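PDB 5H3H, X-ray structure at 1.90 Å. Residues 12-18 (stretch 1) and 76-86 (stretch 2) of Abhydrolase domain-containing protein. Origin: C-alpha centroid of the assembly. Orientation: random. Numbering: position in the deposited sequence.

Stretch 1 (12-18) KIYVEDI
Stretch 2 76-86: SDINEVIQQLK

A helix that packs on a strand can do so through helical side chains four residues apart, set against every second strand residue, because every second strand residue and about every fourth helical residue return to the same face. The pairing of strand 12-18 with the helix of stretch 2, in an abhydrolase domain-containing protein, is a compact example. The strand is extended throughout, with phi from -77° to -140° and psi from 102° to 139°. The helix, which begins earlier in the chain, runs near -60/-45 for most of its length. The two axes approach to 10.1 Å and cross at -60°, so the elements share a general direction without being parallel. The CA atoms pair as I13 with D77 at 7.7 Å, V15 with V81 at 7.9 Å and D17 with L85 at 9.2 Å; the backbones thus diverge toward the L85 end. Together the two surfaces bury 245 Å², and no hydrogen bond crosses between them.

At the start of stretch 2, S76 lies out of reach of the strand, but its O accepts the helical bond from E80 N at 3.0 Å. D77 makes the first contact. Its CA-to-CB bond points toward the strand and its side chain is m (chi2 -19°), placing OD2 3.8 Å from I13 CD1. This is simple packing against a methyl group; both carboxylate oxygens are hydrogen-bonded elsewhere in the structure, which makes an acidic residue tolerable in a buried place. The CA-to-CB bond of I13, whose chi angles are both m, also points toward the helix. The CA-to-CB bond of I78 points away from the strand, N79 is out of reach, and that of E80 points toward it, but its m, m side chain leads the carboxylate away.

One turn after D77 comes V81, whose N bonds to D77 O at 3.0 Å. This buried valine, t at 166°, meets two neighbours: V81 CG2 makes the closest approach to both, 4.3 Å from I13 CG2 and 4.0 Å from V15 CG2. V15 is also t, at -176°. Two beta-branched residues suit this spot, since their short side chains fill the space between the backbones close to the main chain.

I82, Q83 and Q84 do not touch the strand, and Q83 and Q84 are exposed. L85, at phi/psi -90/-3, returns to the contact face, its N bonded to V81 O at 3.0 Å. With an m, t side chain, its closest approaches are CD1 to V15 CG1 at 4.2 Å and CD2 to D17 OD2 at 4.1 Å. Leucine's longer reach suits the wider CA spacing here. The CA-to-CB bond of D17, t and buried, points toward the helix, and its oxygens, like those of D77, find hydrogen bonds elsewhere.

K86 leaves helical geometry with phi/psi 58/50, closing the last turn in a Schellman motif. Its N makes a weak bond to Q83 O at 3.1 Å, and its side chain folds back so that NZ donates to Q83 O at 2.6 Å. On the strand, the CA-to-CB bond of the alternate residue Y14 points away from the helix, and Y14 OH donates to E16 OE1 in a very short 2.5 Å bond.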

# COMPACT_ATOMS: atom_id res chain seq x y z
N LYS B 12 12.48 -6.69 19.47
CA LYS B 12 12.42 -5.30 20.01
C LYS B 12 13.30 -4.29 19.22
O LYS B 12 14.54 -4.44 19.17
CB LYS B 12 12.89 -5.27 21.46
CG LYS B 12 12.02 -6.06 22.42
CD LYS B 12 12.34 -5.76 23.87
CE LYS B 12 13.75 -6.24 24.26
NZ LYS B 12 14.56 -5.13 24.87
N ILE B 13 12.67 -3.23 18.68
CA ILE B 13 13.33 -2.23 17.82
C ILE B 13 13.57 -0.99 18.64
O ILE B 13 12.63 -0.38 19.11
CB ILE B 13 12.45 -1.85 16.58
CG1 ILE B 13 12.05 -3.07 15.76
CG2 ILE B 13 13.16 -0.85 15.67
CD1 ILE B 13 13.22 -3.90 15.26
N TYR B 14 14.83 -0.56 18.78
CA TYR B 14 15.15 0.66 19.50
C TYR B 14 14.83 1.85 18.62
O TYR B 14 15.14 1.82 17.43
CB TYR B 14 16.62 0.70 19.88
CG TYR B 14 16.98 1.93 20.63
CD1 TYR B 14 16.58 2.08 21.94
CD2 TYR B 14 17.66 2.98 20.02
CE1 TYR B 14 16.88 3.23 22.64
CE2 TYR B 14 17.97 4.14 20.70
CZ TYR B 14 17.56 4.26 22.03
OH TYR B 14 17.85 5.38 22.78
N VAL B 15 14.25 2.88 19.20
CA VAL B 15 14.00 4.14 18.51
C VAL B 15 14.41 5.31 19.41
O VAL B 15 13.97 5.41 20.57
CB VAL B 15 12.49 4.31 18.19
CG1 VAL B 15 12.29 5.59 17.39
CG2 VAL B 15 11.97 3.13 17.42
N GLU B 16 15.25 6.20 18.88
CA GLU B 16 15.63 7.41 19.54
C GLU B 16 14.53 8.44 19.15
O GLU B 16 14.50 9.00 18.04
CB GLU B 16 17.04 7.84 19.07
CG GLU B 16 17.69 8.95 19.88
CD GLU B 16 18.36 8.53 21.20
OE1 GLU B 16 18.57 7.32 21.43
OE2 GLU B 16 18.70 9.42 22.03
N ASP B 17 13.62 8.68 20.07
CA ASP B 17 12.47 9.54 19.78
C ASP B 17 12.67 10.81 20.63
O ASP B 17 12.64 10.75 21.86
CB ASP B 17 11.18 8.78 20.10
CG ASP B 17 9.90 9.67 19.98
OD1 ASP B 17 9.98 10.81 19.49
OD2 ASP B 17 8.78 9.21 20.38
N ILE B 18 12.93 11.93 19.97
CA ILE B 18 13.38 13.18 20.63
C ILE B 18 12.71 14.42 20.01
O ILE B 18 12.72 14.59 18.76
CB ILE B 18 14.90 13.40 20.43
CG1 ILE B 18 15.70 12.22 20.91
CG2 ILE B 18 15.35 14.59 21.25
CD1 ILE B 18 17.19 12.30 20.59
N SER B 76 8.42 -3.77 7.23
CA SER B 76 7.39 -4.11 8.26
C SER B 76 7.75 -3.52 9.60
O SER B 76 6.87 -3.00 10.31
CB SER B 76 7.15 -5.61 8.38
OG SER B 76 6.17 -5.83 9.36
N ASP B 77 9.06 -3.55 9.95
CA ASP B 77 9.50 -2.95 11.23
C ASP B 77 9.28 -1.48 11.21
O ASP B 77 8.86 -0.91 12.18
CB ASP B 77 10.97 -3.22 11.62
CG ASP B 77 11.30 -4.73 11.84
OD1 ASP B 77 10.39 -5.55 12.06
OD2 ASP B 77 12.49 -5.12 11.77
N ILE B 78 9.55 -0.84 10.08
CA ILE B 78 9.28 0.60 10.01
C ILE B 78 7.76 0.89 10.18
O ILE B 78 7.43 1.83 10.85
CB ILE B 78 9.80 1.24 8.73
CG1 ILE B 78 11.34 1.00 8.63
CG2 ILE B 78 9.44 2.72 8.67
CD1 ILE B 78 12.13 1.22 9.90
N ASN B 79 6.93 0.05 9.59
CA ASN B 79 5.47 0.18 9.75
C ASN B 79 5.10 0.13 11.19
O ASN B 79 4.39 0.99 11.66
CB ASN B 79 4.70 -0.87 8.96
CG ASN B 79 3.18 -0.73 9.11
OD1 ASN B 79 2.57 0.28 8.69
ND2 ASN B 79 2.57 -1.72 9.74
N GLU B 80 5.68 -0.82 11.92
CA GLU B 80 5.48 -0.86 13.35
C GLU B 80 5.93 0.40 14.09
O GLU B 80 5.22 0.89 14.94
CB GLU B 80 6.07 -2.14 13.97
CG GLU B 80 5.44 -3.39 13.39
CD GLU B 80 3.93 -3.41 13.59
OE1 GLU B 80 3.49 -3.02 14.73
OE2 GLU B 80 3.23 -3.82 12.63
N VAL B 81 7.08 0.96 13.75
CA VAL B 81 7.54 2.15 14.42
C VAL B 81 6.50 3.26 14.29
O VAL B 81 6.09 3.87 15.28
CB VAL B 81 8.91 2.67 13.83
CG1 VAL B 81 9.18 4.07 14.31
CG2 VAL B 81 10.08 1.73 14.21
N ILE B 82 6.09 3.52 13.06
CA ILE B 82 5.17 4.61 12.73
C ILE B 82 3.77 4.35 13.36
O ILE B 82 3.23 5.24 14.00
CB ILE B 82 5.13 4.80 11.19
CG1 ILE B 82 6.39 5.60 10.78
CG2 ILE B 82 3.88 5.51 10.69
CD1 ILE B 82 6.67 5.59 9.29
N GLN B 83 3.25 3.12 13.20
CA GLN B 83 1.91 2.74 13.73
C GLN B 83 1.87 2.80 15.24
O GLN B 83 0.99 3.46 15.81
CB GLN B 83 1.47 1.35 13.25
CG GLN B 83 0.90 1.37 11.85
CD GLN B 83 0.15 0.10 11.48
OE1 GLN B 83 0.25 -0.94 12.16
NE2 GLN B 83 -0.60 0.17 10.39
N GLN B 84 2.84 2.18 15.92
CA GLN B 84 2.91 2.22 17.43
C GLN B 84 3.26 3.57 18.04
O GLN B 84 2.85 3.86 19.16
CB GLN B 84 3.88 1.18 17.97
CG GLN B 84 3.39 -0.20 17.61
CD GLN B 84 4.35 -1.31 17.94
OE1 GLN B 84 4.46 -2.25 17.15
NE2 GLN B 84 5.01 -1.24 19.10
N LEU B 85 4.03 4.41 17.35
CA LEU B 85 4.26 5.77 17.86
C LEU B 85 3.17 6.73 17.31
O LEU B 85 3.18 7.91 17.65
CB LEU B 85 5.64 6.30 17.46
CG LEU B 85 6.87 5.60 18.06
CD1 LEU B 85 8.11 6.28 17.47
CD2 LEU B 85 6.90 5.68 19.58
N LYS B 86 2.28 6.24 16.46
CA LYS B 86 1.08 6.99 16.00
C LYS B 86 1.48 8.30 15.32
O LYS B 86 0.99 9.38 15.66
CB LYS B 86 0.10 7.20 17.17
CG LYS B 86 -0.59 5.91 17.64
CD LYS B 86 -1.92 5.68 16.91
CE LYS B 86 -2.34 4.22 16.88
NZ LYS B 86 -1.65 3.46 15.79